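Local atomic coordinates of Tll0287 protein (Thermosynechococcus elongatus, PDB entry 5B82), a protein that binds a heme c, covalently attached and held by an unusual His/Cys axial pair in a PAS-like domain, and is possibly involved in redox sensing or electron transfer. Residues 41-52 with 65-75; 89-97 with 159-167. All coordinates share one frame; numbering follows the deposited sequence. Where two conformers were deposited one is given.

A heme pocket assembled from distant parts of a chain is well illustrated here. Contact 1 pairs the end of helix 28-49 with the start of helix 69-82 and supplies C68, one axial ligand of the iron. Contact 2 joins two loops that bind the propionates and reach the surroundings of H145, the second axial ligand. The contacts follow one another along the chain, their centres about 16 Å apart and nearest atoms about 5 Å apart; they do not touch, and the heme is what both share. R45 of contact 1 lies over the porphyrin on the C68 side, whereas R94 of contact 2 lies over the opposite face, at pyrrole D and the CHD bridge, and touches H145.

Contact 1 of 2, residues 41-52 with 65-75; sequences LDQMRIGLASTL and KAVCAPVGKQA. With HEC (heme c), chain B.
R45 and C68 meet on one face of the porphyrin, where the cysteine SG binds the heme iron at 2.1 Å. R45 NH1 lies 3.3 Å from C68 SG, at best a weak hydrogen bond, and the sulfur's exact place is uncertain. NH2 is hydrogen-bonded to Q88 and to Y176, whose hydroxyl also pairs with D42. A bend at chi3 (-46°) lays the guanidinium between two apolar surfaces, with V71 over one face and the heme edge near CHB over the other. At the far end of the contact K65 stretches out, all four torsions extended, and its ammonium reaches L48 O at a short 2.5 Å, in the carbonyl plane and on a lone pair, and T51 OG1 at 2.7 Å. Two acceptors near the last turn of helix 28-49 are thus met by one cation. V67 O is the exception: buried here, it has no polar partner in the model, and L48 CD1 packs on it at 3.5 Å. Between these polar ends the fit is apolar. M44 CE touches P70 CB at 3.5 Å, while R45 CB sits 3.7 Å from V71 CG2; the helical segments 41-49 and 69-75 run nearly antiparallel, their axes 9.8 Å apart at an angle of 160°. V67, A49 and L52 turn methyl groups to the heme substituents. Together these form the cysteine-ligand side of the His/Cys heme site, completed by H145, in a PAS-like domain.

Contact 2 of 2, residues 89-97 with 159-167; sequences VALKYRNPN and YPSDRAYGF. With HEC (heme c), chain B.
R94 grips D162 side-on at the dense centre of this contact, NE reaching OD2 at 2.8 Å and NH2 reaching OD1 at 2.9 Å. OD2 is met from above the carboxylate plane; A164 N comes to it from the opposite face, closing an Asx turn, while R151 adds a second salt bridge through OD1. R94 also lays its CG over the Y159 ring, a position given by a trans first torsion (chi1 177°), in a CH-pi contact 3.6 Å from the centroid. The heme propionates take up donors here: R94 N donates to O1A at 2.6 Å, N95 N to O2A at 3.0 Å, and Y159 OH to O1D at 2.7 Å. Packing thins toward R163 and S161, both exposed. There R163 N still bonds to Y93 O, but a water fills in between R94 O and S161 N, its link to the latter weak. K92 spans the outer flank, its NZ over the face of F167 in a cation-pi contact, 4.3 Å from the ring centroid, and hydrogen-bonded to Y165 O. Since A164 O accepts from H145 ND1, the same loop probably fixes the rotation of the axial histidine, and the ensemble is a propionate-binding site of a heme c pocket.

Contact 1 of 2, residues 41-52 with 65-75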
loop_
_atom_site.group_PDB
_atom_site.type_symbol
_atom_site.label_atom_id
_atom_site.label_comp_id
_atom_site.label_asym_id
_atom_site.label_seq_id
_atom_site.Cartn_x
_atom_site.Cartn_y
_atom_site.Cartn_z
ATOM N N LEU A 41 3.655 -2.457 9.095
ATOM C CA LEU A 41 3.256 -3.083 7.838
ATOM C C LEU A 41 4.192 -2.660 6.691
ATOM O O LEU A 41 4.613 -3.490 5.863
ATOM C CB LEU A 41 1.803 -2.723 7.518
ATOM C CG LEU A 41 1.144 -3.454 6.356
ATOM C CD1 LEU A 41 1.169 -4.959 6.600
ATOM C CD2 LEU A 41 -0.285 -2.957 6.160
ATOM N N ASP A 42 4.532 -1.373 6.660
ATOM C CA ASP A 42 5.408 -0.839 5.627
ATOM C C ASP A 42 6.831 -1.418 5.721
ATOM O O ASP A 42 7.426 -1.853 4.719
ATOM C CB ASP A 42 5.446 0.685 5.711
ATOM C CG ASP A 42 5.997 1.316 4.451
ATOM O OD1 ASP A 42 5.460 1.007 3.362
ATOM O OD2 ASP A 42 6.973 2.099 4.549
ATOM N N GLN A 43 7.362 -1.444 6.935
ATOM C CA GLN A 43 8.696 -1.989 7.142
ATOM C C GLN A 43 8.704 -3.483 6.841
ATOM O O GLN A 43 9.720 -4.037 6.409
ATOM C CB GLN A 43 9.187 -1.697 8.558
ATOM C CG GLN A 43 9.569 -0.235 8.770
ATOM C CD GLN A 43 10.841 0.164 8.035
ATOM O OE1 GLN A 43 11.852 -0.535 8.100
ATOM N NE2 GLN A 43 10.794 1.295 7.332
ATOM N N MET A 44 7.562 -4.130 7.044
ATOM C CA MET A 44 7.440 -5.538 6.690
ATOM C C MET A 44 7.571 -5.719 5.194
ATOM O O MET A 44 8.354 -6.565 4.731
ATOM C CB MET A 44 6.108 -6.123 7.152
ATOM C CG MET A 44 5.776 -7.470 6.502
ATOM S SD MET A 44 4.154 -8.068 7.047
ATOM C CE MET A 44 3.742 -9.177 5.712
ATOM N N ARG A 45 6.810 -4.939 4.422
ATOM C CA ARG A 45 6.948 -5.082 2.969
ATOM C C ARG A 45 8.384 -4.829 2.523
ATOM O O ARG A 45 8.959 -5.613 1.758
ATOM C CB ARG A 45 6.015 -4.151 2.198
ATOM C CG ARG A 45 5.857 -4.585 0.734
ATOM C CD ARG A 45 5.563 -3.407 -0.187
ATOM N NE ARG A 45 4.526 -2.542 0.370
ATOM C CZ ARG A 45 3.223 -2.767 0.265
ATOM N NH1 ARG A 45 2.779 -3.835 -0.388
ATOM N NH2 ARG A 45 2.362 -1.918 0.811
ATOM N N ILE A 46 8.953 -3.724 3.002
ATOM C CA ILE A 46 10.319 -3.365 2.628
ATOM C C ILE A 46 11.288 -4.502 2.937
ATOM O O ILE A 46 12.173 -4.831 2.137
ATOM C CB ILE A 46 10.742 -2.069 3.333
ATOM C CG1 ILE A 46 10.067 -0.882 2.645
ATOM C CG2 ILE A 46 12.251 -1.905 3.311
ATOM C CD1 ILE A 46 10.064 0.385 3.470
ATOM N N GLY A 47 11.085 -5.121 4.093
ATOM C CA GLY A 47 11.883 -6.250 4.516
ATOM C C GLY A 47 11.758 -7.445 3.597
ATOM O O GLY A 47 12.765 -8.070 3.258
ATOM N N LEU A 48 10.537 -7.778 3.188
ATOM C CA LEU A 48 10.366 -8.919 2.282
ATOM C C LEU A 48 11.001 -8.644 0.914
ATOM O O LEU A 48 11.650 -9.512 0.328
ATOM C CB LEU A 48 8.889 -9.297 2.135
ATOM C CG LEU A 48 8.274 -9.863 3.416
ATOM C CD1 LEU A 48 6.768 -10.081 3.274
ATOM C CD2 LEU A 48 8.981 -11.151 3.788
ATOM N N ALA A 49 10.835 -7.425 0.418
ATOM C CA ALA A 49 11.385 -7.078 -0.891
ATOM C C ALA A 49 12.903 -6.910 -0.891
ATOM O O ALA A 49 13.528 -7.012 -1.945
ATOM C CB ALA A 49 10.716 -5.819 -1.426
ATOM N N SER A 50 13.492 -6.660 0.279
ATOM C CA SER A 50 14.916 -6.284 0.362
ATOM C C SER A 50 15.931 -7.243 -0.271
ATOM O O SER A 50 17.018 -6.821 -0.664
ATOM C CB SER A 50 15.325 -6.006 1.813
ATOM O OG SER A 50 15.433 -7.209 2.550
ATOM N N THR A 51 15.594 -8.525 -0.362
ATOM C CA THR A 51 16.532 -9.503 -0.907
ATOM C C THR A 51 16.626 -9.457 -2.429
ATOM O O THR A 51 17.485 -10.104 -3.019
ATOM C CB THR A 51 16.169 -10.937 -0.485
ATOM O OG1 THR A 51 14.766 -11.155 -0.693
ATOM C CG2 THR A 51 16.503 -11.155 0.979
ATOM N N LEU A 52 15.748 -8.690 -3.063
ATOM C CA LEU A 52 15.683 -8.659 -4.522
ATOM C C LEU A 52 16.374 -7.413 -5.080
ATOM O O LEU A 52 16.282 -6.330 -4.500
ATOM C CB LEU A 52 14.221 -8.708 -4.982
ATOM C CG LEU A 52 13.272 -9.592 -4.159
ATOM C CD1 LEU A 52 11.830 -9.448 -4.628
ATOM C CD2 LEU A 52 13.688 -11.057 -4.184
ATOM N N LYS A 65 8.749 -15.261 -4.876
ATOM C CA LYS A 65 8.627 -15.017 -3.443
ATOM C C LYS A 65 7.417 -14.134 -3.148
ATOM O O LYS A 65 7.143 -13.185 -3.880
ATOM C CB LYS A 65 9.901 -14.332 -2.943
ATOM C CG LYS A 65 9.900 -13.856 -1.502
ATOM C CD LYS A 65 11.177 -13.059 -1.209
ATOM C CE LYS A 65 11.297 -12.696 0.270
ATOM N NZ LYS A 65 12.520 -11.881 0.560
ATOM N N ALA A 66 6.695 -14.454 -2.078
ATOM C CA ALA A 66 5.574 -13.632 -1.648
ATOM C C ALA A 66 6.110 -12.364 -1.003
ATOM O O ALA A 66 6.920 -12.411 -0.075
ATOM C CB ALA A 66 4.691 -14.390 -0.675
ATOM N N VAL A 67 5.677 -11.224 -1.509
ATOM C CA VAL A 67 6.137 -9.966 -0.963
ATOM C C VAL A 67 4.943 -9.128 -0.511
ATOM O O VAL A 67 4.833 -8.778 0.665
ATOM C CB VAL A 67 7.020 -9.210 -1.977
ATOM C CG1 VAL A 67 7.215 -7.759 -1.557
ATOM C CG2 VAL A 67 8.374 -9.931 -2.155
ATOM N N CYS A 68 4.030 -8.842 -1.432
ATOM C CA CYS A 68 2.939 -7.920 -1.138
ATOM C C CYS A 68 1.636 -8.594 -0.672
ATOM O O CYS A 68 0.869 -7.991 0.075
ATOM C CB CYS A 68 2.689 -6.999 -2.335
ATOM S SG CYS A 68 4.036 -5.823 -2.695
ATOM N N ALA A 69 1.386 -9.833 -1.100
ATOM C CA ALA A 69 0.198 -10.559 -0.630
ATOM C C ALA A 69 0.091 -10.651 0.908
ATOM O O ALA A 69 -0.980 -10.354 1.483
ATOM C CB ALA A 69 0.096 -11.942 -1.281
ATOM N N PRO A 70 1.192 -11.045 1.588
ATOM C CA PRO A 70 1.112 -11.053 3.055
ATOM C C PRO A 70 0.854 -9.677 3.669
ATOM O O PRO A 70 0.336 -9.610 4.789
ATOM C CB PRO A 70 2.486 -11.590 3.485
ATOM C CG PRO A 70 3.351 -11.486 2.292
ATOM C CD PRO A 70 2.457 -11.642 1.120
ATOM N N VAL A 71 1.205 -8.604 2.961
ATOM C CA VAL A 71 0.880 -7.257 3.429
ATOM C C VAL A 71 -0.637 -7.059 3.463
ATOM O O VAL A 71 -1.186 -6.572 4.455
ATOM C CB VAL A 71 1.538 -6.169 2.552
ATOM C CG1 VAL A 71 1.055 -4.793 2.952
ATOM C CG2 VAL A 71 3.056 -6.261 2.655
ATOM N N GLY A 72 -1.312 -7.450 2.386
ATOM C CA GLY A 72 -2.764 -7.352 2.317
ATOM C C GLY A 72 -3.443 -8.233 3.355
ATOM O O GLY A 72 -4.431 -7.825 4.005
ATOM N N LYS A 73 -2.919 -9.448 3.516
ATOM C CA LYS A 73 -3.459 -10.350 4.532
ATOM C C LYS A 73 -3.350 -9.722 5.922
ATOM O O LYS A 73 -4.318 -9.707 6.704
ATOM C CB LYS A 73 -2.753 -11.705 4.495
ATOM C CG LYS A 73 -3.363 -12.754 5.404
ATOM C CD LYS A 73 -3.233 -14.151 4.810
ATOM C CE LYS A 73 -1.843 -14.734 5.021
ATOM N NZ LYS A 73 -1.731 -15.454 6.322
ATOM N N GLN A 74 -2.172 -9.180 6.215
ATOM C CA GLN A 74 -1.935 -8.568 7.511
ATOM C C GLN A 74 -2.838 -7.364 7.720
ATOM O O GLN A 74 -3.331 -7.132 8.823
ATOM C CB GLN A 74 -0.479 -8.150 7.664
ATOM C CG GLN A 74 -0.198 -7.499 9.000
ATOM C CD GLN A 74 0.549 -8.402 9.937
ATOM O OE1 GLN A 74 1.714 -8.725 9.704
ATOM N NE2 GLN A 74 -0.115 -8.821 11.008
ATOM N N ALA A 75 -3.055 -6.606 6.653
ATOM C CA ALA A 75 -3.971 -5.473 6.688
ATOM C C ALA A 75 -5.375 -5.928 7.095
ATOM O O ALA A 75 -6.010 -5.314 7.974
ATOM C CB ALA A 75 -4.004 -4.785 5.337
HETATM FE FE HEC B . 4.060 -5.039 -4.662
HETATM C CHA HEC B . 0.667 -5.164 -4.683
HETATM C CHB HEC B . 3.877 -1.792 -3.384
HETATM C CHC HEC B . 7.434 -4.915 -4.372
HETATM C CHD HEC B . 4.271 -8.058 -6.288
HETATM N NA HEC B . 2.556 -3.695 -4.189
HETATM C C1A HEC B . 1.216 -4.024 -4.154
HETATM C C2A HEC B . 0.496 -2.958 -3.484
HETATM C C3A HEC B . 1.398 -2.035 -3.129
HETATM C C4A HEC B . 2.699 -2.473 -3.566
HETATM C CMA HEC B . 1.140 -0.711 -2.392
HETATM C CAA HEC B . -1.029 -2.911 -3.213
HETATM C CBA HEC B . -1.768 -2.031 -4.220
HETATM C CGA HEC B . -2.016 -2.793 -5.494
HETATM O O1A HEC B . -1.476 -2.389 -6.553
HETATM O O2A HEC B . -2.728 -3.830 -5.456
HETATM N NB HEC B . 5.382 -3.609 -4.020
HETATM C C1B HEC B . 5.118 -2.367 -3.482
HETATM C C2B HEC B . 6.365 -1.777 -3.039
HETATM C C3B HEC B . 7.345 -2.637 -3.321
HETATM C C4B HEC B . 6.750 -3.808 -3.932
HETATM C CMB HEC B . 6.520 -0.370 -2.406
HETATM C CAB HEC B . 8.853 -2.442 -3.033
HETATM C CBB HEC B . 9.122 -2.408 -1.507
HETATM N NC HEC B . 5.568 -6.247 -5.259
HETATM C C1C HEC B . 6.899 -6.031 -4.983
HETATM C C2C HEC B . 7.624 -7.241 -5.311
HETATM C C3C HEC B . 6.782 -8.059 -5.966
HETATM C C4C HEC B . 5.453 -7.482 -5.864
HETATM C CMC HEC B . 9.169 -7.312 -5.329
HETATM C CAC HEC B . 7.111 -9.425 -6.626
HETATM C CBC HEC B . 7.723 -10.483 -5.678
HETATM N ND HEC B . 2.706 -6.366 -5.433
HETATM C C1D HEC B . 3.013 -7.625 -5.939
HETATM C C2D HEC B . 1.792 -8.401 -6.042
HETATM C C3D HEC B . 0.684 -7.480 -5.548
HETATM C C4D HEC B . 1.335 -6.248 -5.193
HETATM C CMD HEC B . 1.631 -9.849 -6.548
HETATM C CAD HEC B . -0.822 -7.790 -5.416
HETATM C CBD HEC B . -0.980 -8.373 -4.017
HETATM C CGD HEC B . -2.437 -8.555 -3.651
HETATM O O1D HEC B . -3.135 -9.359 -4.309
HETATM O O2D HEC B . -2.887 -7.893 -2.691
#

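Contact 2 of 2, residues 89-97 with 159-167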
loop_
_atom_site.group_PDB
_atom_site.type_symbol
_atom_site.label_atom_id
_atom_site.label_comp_id
_atom_site.label_asym_id
_atom_site.label_seq_id
_atom_site.Cartn_x
_atom_site.Cartn_y
_atom_site.Cartn_z
ATOM N N VAL A 89 -4.319 1.492 -1.187
ATOM C CA VAL A 89 -4.994 2.164 -2.286
ATOM C C VAL A 89 -3.962 2.720 -3.247
ATOM O O VAL A 89 -3.015 3.377 -2.822
ATOM C CB VAL A 89 -5.843 3.339 -1.777
ATOM C CG1 VAL A 89 -6.616 3.966 -2.937
ATOM C CG2 VAL A 89 -6.795 2.873 -0.667
ATOM N N ALA A 90 -4.140 2.452 -4.536
ATOM C CA ALA A 90 -3.235 2.976 -5.549
ATOM C C ALA A 90 -3.974 3.291 -6.838
ATOM O O ALA A 90 -4.891 2.571 -7.232
ATOM C CB ALA A 90 -2.092 1.996 -5.816
ATOM N N LEU A 91 -3.574 4.385 -7.477
ATOM C CA LEU A 91 -4.075 4.744 -8.798
ATOM C C LEU A 91 -3.769 3.627 -9.795
ATOM O O LEU A 91 -4.631 3.221 -10.578
ATOM C CB LEU A 91 -3.415 6.040 -9.258
ATOM C CG LEU A 91 -3.577 6.411 -10.731
ATOM C CD1 LEU A 91 -4.907 7.109 -10.976
ATOM C CD2 LEU A 91 -2.405 7.272 -11.197
ATOM N N LYS A 92 -2.529 3.144 -9.759
ATOM C CA LYS A 92 -2.089 2.028 -10.588
ATOM C C LYS A 92 -1.995 0.796 -9.704
ATOM O O LYS A 92 -0.964 0.551 -9.073
ATOM C CB LYS A 92 -0.722 2.335 -11.218
ATOM C CG LYS A 92 -0.699 3.631 -12.013
ATOM C CD LYS A 92 0.724 4.094 -12.319
ATOM C CE LYS A 92 1.427 3.167 -13.296
ATOM N NZ LYS A 92 2.780 3.696 -13.651
ATOM N N TYR A 93 -3.083 0.033 -9.651
ATOM C CA TYR A 93 -3.198 -1.092 -8.734
ATOM C C TYR A 93 -3.067 -2.434 -9.440
ATOM O O TYR A 93 -3.349 -2.559 -10.629
ATOM C CB TYR A 93 -4.539 -1.041 -7.995
ATOM C CG TYR A 93 -5.703 -0.864 -8.938
ATOM C CD1 TYR A 93 -6.337 -1.961 -9.508
ATOM C CD2 TYR A 93 -6.148 0.402 -9.284
ATOM C CE1 TYR A 93 -7.390 -1.796 -10.383
ATOM C CE2 TYR A 93 -7.198 0.574 -10.154
ATOM C CZ TYR A 93 -7.815 -0.524 -10.698
ATOM O OH TYR A 93 -8.859 -0.344 -11.569
ATOM N N ARG A 94 -2.649 -3.438 -8.684
ATOM C CA ARG A 94 -2.530 -4.793 -9.183
ATOM C C ARG A 94 -3.774 -5.570 -8.780
ATOM O O ARG A 94 -4.406 -6.223 -9.606
ATOM C CB ARG A 94 -1.280 -5.440 -8.596
ATOM C CG ARG A 94 -1.061 -6.887 -8.968
ATOM C CD ARG A 94 0.431 -7.155 -9.006
ATOM N NE ARG A 94 1.043 -6.463 -10.136
ATOM C CZ ARG A 94 2.352 -6.341 -10.332
ATOM N NH1 ARG A 94 3.214 -6.845 -9.461
ATOM N NH2 ARG A 94 2.799 -5.701 -11.400
ATOM N N ASN A 95 -4.114 -5.490 -7.500
ATOM C CA ASN A 95 -5.318 -6.110 -6.979
ATOM C C ASN A 95 -6.480 -5.116 -7.088
ATOM O O ASN A 95 -6.403 -4.005 -6.555
ATOM C CB ASN A 95 -5.075 -6.533 -5.528
ATOM C CG ASN A 95 -6.249 -7.274 -4.916
ATOM O OD1 ASN A 95 -7.412 -6.992 -5.207
ATOM N ND2 ASN A 95 -5.940 -8.226 -4.043
ATOM N N PRO A 96 -7.567 -5.513 -7.772
ATOM C CA PRO A 96 -8.686 -4.584 -7.964
ATOM C C PRO A 96 -9.318 -4.100 -6.656
ATOM O O PRO A 96 -10.031 -3.099 -6.670
ATOM C CB PRO A 96 -9.687 -5.402 -8.789
ATOM C CG PRO A 96 -9.309 -6.819 -8.557
ATOM C CD PRO A 96 -7.823 -6.818 -8.400
ATOM N N ASN A 97 -9.048 -4.776 -5.544
ATOM C CA ASN A 97 -9.571 -4.333 -4.253
ATOM C C ASN A 97 -8.862 -3.081 -3.739
ATOM O O ASN A 97 -9.262 -2.492 -2.731
ATOM C CB ASN A 97 -9.463 -5.453 -3.213
ATOM C CG ASN A 97 -10.175 -5.114 -1.913
ATOM O OD1 ASN A 97 -11.345 -4.719 -1.917
ATOM N ND2 ASN A 97 -9.468 -5.248 -0.793
ATOM N N TYR A 159 -3.478 -11.518 -12.311
ATOM C CA TYR A 159 -3.953 -10.138 -12.305
ATOM C C TYR A 159 -4.102 -9.595 -13.726
ATOM O O TYR A 159 -3.269 -8.815 -14.184
ATOM C CB TYR A 159 -2.993 -9.250 -11.507
ATOM C CG TYR A 159 -2.767 -9.715 -10.085
ATOM C CD1 TYR A 159 -3.609 -9.310 -9.054
ATOM C CD2 TYR A 159 -1.718 -10.564 -9.775
ATOM C CE1 TYR A 159 -3.401 -9.738 -7.752
ATOM C CE2 TYR A 159 -1.508 -10.998 -8.484
ATOM C CZ TYR A 159 -2.343 -10.585 -7.479
ATOM O OH TYR A 159 -2.120 -11.031 -6.195
ATOM N N PRO A 160 -5.171 -10.007 -14.428
ATOM C CA PRO A 160 -5.390 -9.637 -15.834
ATOM C C PRO A 160 -5.525 -8.130 -16.062
ATOM O O PRO A 160 -5.170 -7.649 -17.140
ATOM C CB PRO A 160 -6.709 -10.341 -16.181
ATOM C CG PRO A 160 -6.841 -11.433 -15.179
ATOM C CD PRO A 160 -6.226 -10.902 -13.923
ATOM N N SER A 161 -6.027 -7.403 -15.068
ATOM C CA SER A 161 -6.214 -5.957 -15.189
ATOM C C SER A 161 -5.126 -5.159 -14.475
ATOM O O SER A 161 -5.354 -4.018 -14.064
ATOM C CB SER A 161 -7.586 -5.537 -14.656
ATOM O OG SER A 161 -8.617 -5.922 -15.548
ATOM N N ASP A 162 -3.948 -5.758 -14.336
ATOM C CA ASP A 162 -2.838 -5.125 -13.632
ATOM C C ASP A 162 -2.452 -3.784 -14.256
ATOM O O ASP A 162 -2.453 -3.639 -15.478
ATOM C CB ASP A 162 -1.626 -6.062 -13.612
ATOM C CG ASP A 162 -0.437 -5.461 -12.889
ATOM O OD1 ASP A 162 0.692 -5.565 -13.415
ATOM O OD2 ASP A 162 -0.632 -4.890 -11.793
ATOM N N ARG A 163 -2.136 -2.807 -13.407
ATOM C CA ARG A 163 -1.625 -1.513 -13.856
ATOM C C ARG A 163 -0.397 -1.120 -13.037
ATOM O O ARG A 163 0.220 -0.084 -13.276
ATOM C CB ARG A 163 -2.698 -0.428 -13.732
ATOM C CG ARG A 163 -3.973 -0.700 -14.519
ATOM C CD ARG A 163 -4.143 0.258 -15.698
ATOM N NE ARG A 163 -3.266 -0.054 -16.826
ATOM C CZ ARG A 163 -3.303 0.574 -18.001
ATOM N NH1 ARG A 163 -4.177 1.551 -18.208
ATOM N NH2 ARG A 163 -2.469 0.226 -18.972
ATOM N N ALA A 164 -0.038 -1.961 -12.071
ATOM C CA ALA A 164 1.043 -1.638 -11.140
ATOM C C ALA A 164 2.438 -1.886 -11.713
ATOM O O ALA A 164 3.235 -2.637 -11.137
ATOM C CB ALA A 164 0.855 -2.400 -9.827
ATOM N N TYR A 165 2.738 -1.244 -12.838
ATOM C CA TYR A 165 4.057 -1.350 -13.459
ATOM C C TYR A 165 4.490 -0.009 -14.016
ATOM O O TYR A 165 3.722 0.956 -14.006
ATOM C CB TYR A 165 4.059 -2.399 -14.578
ATOM C CG TYR A 165 2.973 -2.200 -15.622
ATOM C CD1 TYR A 165 1.796 -2.937 -15.578
ATOM C CD2 TYR A 165 3.127 -1.276 -16.652
ATOM C CE1 TYR A 165 0.802 -2.758 -16.520
ATOM C CE2 TYR A 165 2.136 -1.090 -17.599
ATOM C CZ TYR A 165 0.975 -1.834 -17.528
ATOM O OH TYR A 165 -0.015 -1.657 -18.470
ATOM N N GLY A 166 5.723 0.044 -14.505
ATOM C CA GLY A 166 6.255 1.247 -15.118
ATOM C C GLY A 166 6.703 2.297 -14.120
ATOM O O GLY A 166 6.872 3.459 -14.474
ATOM N N PHE A 167 6.895 1.894 -12.869
ATOM C CA PHE A 167 7.390 2.816 -11.848
ATOM C C PHE A 167 8.898 3.037 -11.944
ATOM O O PHE A 167 9.624 2.212 -12.495
ATOM C CB PHE A 167 7.062 2.295 -10.454
ATOM C CG PHE A 167 5.598 2.272 -10.143
ATOM C CD1 PHE A 167 4.952 3.414 -9.703
ATOM C CD2 PHE A 167 4.874 1.105 -10.263
ATOM C CE1 PHE A 167 3.606 3.389 -9.410
ATOM C CE2 PHE A 167 3.528 1.078 -9.966
ATOM C CZ PHE A 167 2.898 2.220 -9.539
HETATM FE FE HEC B . 4.060 -5.039 -4.662
HETATM C CHA HEC B . 0.667 -5.164 -4.683
HETATM C CHB HEC B . 3.877 -1.792 -3.384
HETATM C CHC HEC B . 7.434 -4.915 -4.372
HETATM C CHD HEC B . 4.271 -8.058 -6.288
HETATM N NA HEC B . 2.556 -3.695 -4.189
HETATM C C1A HEC B . 1.216 -4.024 -4.154
HETATM C C2A HEC B . 0.496 -2.958 -3.484
HETATM C C3A HEC B . 1.398 -2.035 -3.129
HETATM C C4A HEC B . 2.699 -2.473 -3.566
HETATM C CMA HEC B . 1.140 -0.711 -2.392
HETATM C CAA HEC B . -1.029 -2.911 -3.213
HETATM C CBA HEC B . -1.768 -2.031 -4.220
HETATM C CGA HEC B . -2.016 -2.793 -5.494
HETATM O O1A HEC B . -1.476 -2.389 -6.553
HETATM O O2A HEC B . -2.728 -3.830 -5.456
HETATM N NB HEC B . 5.382 -3.609 -4.020
HETATM C C1B HEC B . 5.118 -2.367 -3.482
HETATM C C2B HEC B . 6.365 -1.777 -3.039
HETATM C C3B HEC B . 7.345 -2.637 -3.321
HETATM C C4B HEC B . 6.750 -3.808 -3.932
HETATM C CMB HEC B . 6.520 -0.370 -2.406
HETATM C CAB HEC B . 8.853 -2.442 -3.033
HETATM C CBB HEC B . 9.122 -2.408 -1.507
HETATM N NC HEC B . 5.568 -6.247 -5.259
HETATM C C1C HEC B . 6.899 -6.031 -4.983
HETATM C C2C HEC B . 7.624 -7.241 -5.311
HETATM C C3C HEC B . 6.782 -8.059 -5.966
HETATM C C4C HEC B . 5.453 -7.482 -5.864
HETATM C CMC HEC B . 9.169 -7.312 -5.329
HETATM C CAC HEC B . 7.111 -9.425 -6.626
HETATM C CBC HEC B . 7.723 -10.483 -5.678
HETATM N ND HEC B . 2.706 -6.366 -5.433
HETATM C C1D HEC B . 3.013 -7.625 -5.939
HETATM C C2D HEC B . 1.792 -8.401 -6.042
HETATM C C3D HEC B . 0.684 -7.480 -5.548
HETATM C C4D HEC B . 1.335 -6.248 -5.193
HETATM C CMD HEC B . 1.631 -9.849 -6.548
HETATM C CAD HEC B . -0.822 -7.790 -5.416
HETATM C CBD HEC B . -0.980 -8.373 -4.017
HETATM C CGD HEC B . -2.437 -8.555 -3.651
HETATM O O1D HEC B . -3.135 -9.359 -4.309
HETATM O O2D HEC B . -2.887 -7.893 -2.691
HETATM O O HOH W 1 -5.863 -7.281 -12.127
#